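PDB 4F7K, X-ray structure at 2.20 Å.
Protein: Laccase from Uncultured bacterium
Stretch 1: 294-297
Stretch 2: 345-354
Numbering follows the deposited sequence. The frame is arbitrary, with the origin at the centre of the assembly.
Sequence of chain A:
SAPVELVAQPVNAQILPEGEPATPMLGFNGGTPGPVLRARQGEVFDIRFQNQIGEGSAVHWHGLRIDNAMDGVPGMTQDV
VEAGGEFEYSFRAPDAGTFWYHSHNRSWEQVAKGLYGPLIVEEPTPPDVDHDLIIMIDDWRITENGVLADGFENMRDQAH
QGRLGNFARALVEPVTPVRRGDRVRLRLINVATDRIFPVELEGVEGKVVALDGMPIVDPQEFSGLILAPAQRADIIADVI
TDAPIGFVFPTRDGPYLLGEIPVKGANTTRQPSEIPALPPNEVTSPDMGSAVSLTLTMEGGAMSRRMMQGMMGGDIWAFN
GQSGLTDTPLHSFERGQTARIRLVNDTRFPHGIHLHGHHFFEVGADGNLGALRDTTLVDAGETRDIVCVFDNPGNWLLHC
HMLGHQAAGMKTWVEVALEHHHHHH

Stretch 1 (294-297) LTLT
Stretch 2, residues 345-354: NDTRFPHGIH

Leu-296 is the hub of this contact. Its backbone is extended (phi/psi -76/137), directly after Leu-294 and Thr-295, and its CA lies 5.0 Å from the CA of Asn-345. Its CA-to-CB bond points toward the second stretch, and the m,t rotamer (chi1 -65°, chi2 167°) lays the side chain over one face of the His-351 imidazole: Leu-296 CB stands 3.9 Å from the His-351 ring centroid, 17° off the normal, a CH-pi contact, while Leu-296 CD1 comes to 3.4 Å from His-351 CG. An apolar side chain suits this buried pocket of ring face and aliphatic carbon; Leu-296 CD1 also packs 3.9 Å from Ile-353 CD1 and 4.0 Å from Asn-345 CB. The CA-to-CB bonds of His-351 (chi1 -78°, chi2 59°) and Ile-353 (m,m) point toward the first stretch from alternate positions of the extended strand 351-354, with Gly-352 between them.

No hydrogen bond joins the modelled atoms of the two stretches; Leu-296 O and Asp-346 OD1 (-100/30, chi1 49°, p), 3.0 Å apart, are both acceptors.

Within the second stretch, side-chain hydrogen bonds hold the turn. The amide of Asn-345 (-102/92; chi1 -171°, chi2 -4°) suits its place by both accepting and donating: Asn-345 OD1 accepts from Thr-347 N (3.1 Å) and Thr-347 OG1 (2.6 Å), and Asn-345 ND2 donates to Phe-349 O (2.9 Å), which also receives His-351 ND1 (3.0 Å from Phe-349 O). Thr-347 (-102/173, chi1 73°) keeps its methyl CG2 4.1 Å from Leu-296 O.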

# COMPACT_ATOMS: atom_id res chain seq x y z
N LEU A 294 -22.65 -4.71 4.35
CA LEU A 294 -21.88 -5.87 3.91
C LEU A 294 -21.26 -6.61 5.11
O LEU A 294 -20.46 -6.05 5.86
CB LEU A 294 -20.80 -5.43 2.91
CG LEU A 294 -19.98 -6.51 2.20
CD1 LEU A 294 -20.87 -7.62 1.60
CD2 LEU A 294 -19.13 -5.86 1.13
N THR A 295 -21.65 -7.86 5.30
CA THR A 295 -21.12 -8.63 6.41
C THR A 295 -20.13 -9.66 5.91
O THR A 295 -20.35 -10.32 4.89
CB THR A 295 -22.20 -9.37 7.20
OG1 THR A 295 -22.24 -10.74 6.78
CG2 THR A 295 -23.55 -8.72 7.04
N LEU A 296 -19.06 -9.80 6.67
CA LEU A 296 -17.98 -10.71 6.32
C LEU A 296 -18.38 -12.16 6.61
O LEU A 296 -19.01 -12.48 7.63
CB LEU A 296 -16.67 -10.25 6.99
CG LEU A 296 -16.33 -8.88 6.33
CD1 LEU A 296 -15.26 -8.01 6.96
CD2 LEU A 296 -16.06 -9.06 4.86
N THR A 297 -18.03 -13.02 5.64
CA THR A 297 -18.45 -14.42 5.61
C THR A 297 -17.67 -15.32 6.58
O THR A 297 -18.28 -16.06 7.38
CB THR A 297 -18.35 -14.96 4.17
N ASN A 345 -18.08 -7.37 10.50
CA ASN A 345 -17.18 -8.50 10.72
C ASN A 345 -17.61 -9.34 11.92
O ASN A 345 -17.22 -9.05 13.04
CB ASN A 345 -15.73 -8.02 10.93
CG ASN A 345 -14.72 -9.17 10.95
OD1 ASN A 345 -15.08 -10.35 10.88
ND2 ASN A 345 -13.45 -8.82 11.05
N ASP A 346 -18.42 -10.37 11.68
CA ASP A 346 -18.81 -11.29 12.75
C ASP A 346 -18.02 -12.61 12.77
O ASP A 346 -18.55 -13.64 13.20
CB ASP A 346 -20.33 -11.55 12.72
CG ASP A 346 -20.85 -11.92 11.33
OD1 ASP A 346 -20.03 -12.00 10.37
OD2 ASP A 346 -22.09 -12.10 11.19
N THR A 347 -16.76 -12.55 12.31
CA THR A 347 -15.80 -13.66 12.41
C THR A 347 -14.82 -13.37 13.56
O THR A 347 -14.84 -12.28 14.11
CB THR A 347 -14.95 -13.80 11.12
OG1 THR A 347 -13.98 -12.74 11.04
CG2 THR A 347 -15.83 -13.77 9.87
N ARG A 348 -13.98 -14.35 13.88
CA ARG A 348 -12.86 -14.18 14.86
C ARG A 348 -11.57 -13.54 14.32
O ARG A 348 -10.62 -13.27 15.07
CB ARG A 348 -12.54 -15.51 15.53
CG ARG A 348 -13.69 -16.08 16.34
CD ARG A 348 -13.49 -17.58 16.56
NE ARG A 348 -12.25 -17.88 17.28
CZ ARG A 348 -12.03 -17.60 18.57
NH1 ARG A 348 -12.96 -17.00 19.31
NH2 ARG A 348 -10.88 -17.91 19.14
N PHE A 349 -11.56 -13.25 13.02
CA PHE A 349 -10.37 -12.69 12.38
C PHE A 349 -10.63 -11.34 11.72
O PHE A 349 -11.67 -11.14 11.06
CB PHE A 349 -9.78 -13.71 11.40
CG PHE A 349 -9.14 -14.87 12.08
CD1 PHE A 349 -7.76 -14.89 12.31
CD2 PHE A 349 -9.90 -15.94 12.53
CE1 PHE A 349 -7.17 -15.99 12.98
CE2 PHE A 349 -9.31 -17.04 13.20
CZ PHE A 349 -7.95 -17.05 13.41
N PRO A 350 -9.70 -10.40 11.91
CA PRO A 350 -9.75 -9.08 11.23
C PRO A 350 -9.70 -9.26 9.71
O PRO A 350 -9.05 -10.20 9.24
CB PRO A 350 -8.47 -8.39 11.72
CG PRO A 350 -7.58 -9.55 12.17
CD PRO A 350 -8.49 -10.54 12.75
N HIS A 351 -10.42 -8.41 8.99
CA HIS A 351 -10.44 -8.45 7.54
C HIS A 351 -9.89 -7.15 7.01
O HIS A 351 -10.24 -6.09 7.54
CB HIS A 351 -11.86 -8.56 7.00
CG HIS A 351 -12.44 -9.94 7.07
ND1 HIS A 351 -12.57 -10.62 8.26
CD2 HIS A 351 -12.93 -10.75 6.10
CE1 HIS A 351 -13.12 -11.81 8.02
NE2 HIS A 351 -13.36 -11.90 6.73
N GLY A 352 -9.04 -7.24 6.00
CA GLY A 352 -8.59 -6.08 5.26
C GLY A 352 -9.57 -5.79 4.14
O GLY A 352 -10.00 -6.69 3.43
N ILE A 353 -9.95 -4.55 3.97
CA ILE A 353 -10.98 -4.20 2.97
C ILE A 353 -10.44 -3.19 1.99
O ILE A 353 -10.07 -2.10 2.38
CB ILE A 353 -12.19 -3.55 3.67
CG1 ILE A 353 -12.66 -4.44 4.84
CG2 ILE A 353 -13.31 -3.17 2.67
CD1 ILE A 353 -13.74 -5.50 4.46
N HIS A 354 -10.44 -3.53 0.70
CA HIS A 354 -9.92 -2.61 -0.31
C HIS A 354 -10.94 -2.34 -1.44
O HIS A 354 -11.42 -3.27 -2.08
CB HIS A 354 -8.57 -3.12 -0.81
CG HIS A 354 -8.03 -2.36 -1.99
ND1 HIS A 354 -7.97 -0.98 -2.03
CD2 HIS A 354 -7.48 -2.79 -3.15
CE1 HIS A 354 -7.44 -0.60 -3.18
NE2 HIS A 354 -7.13 -1.68 -3.87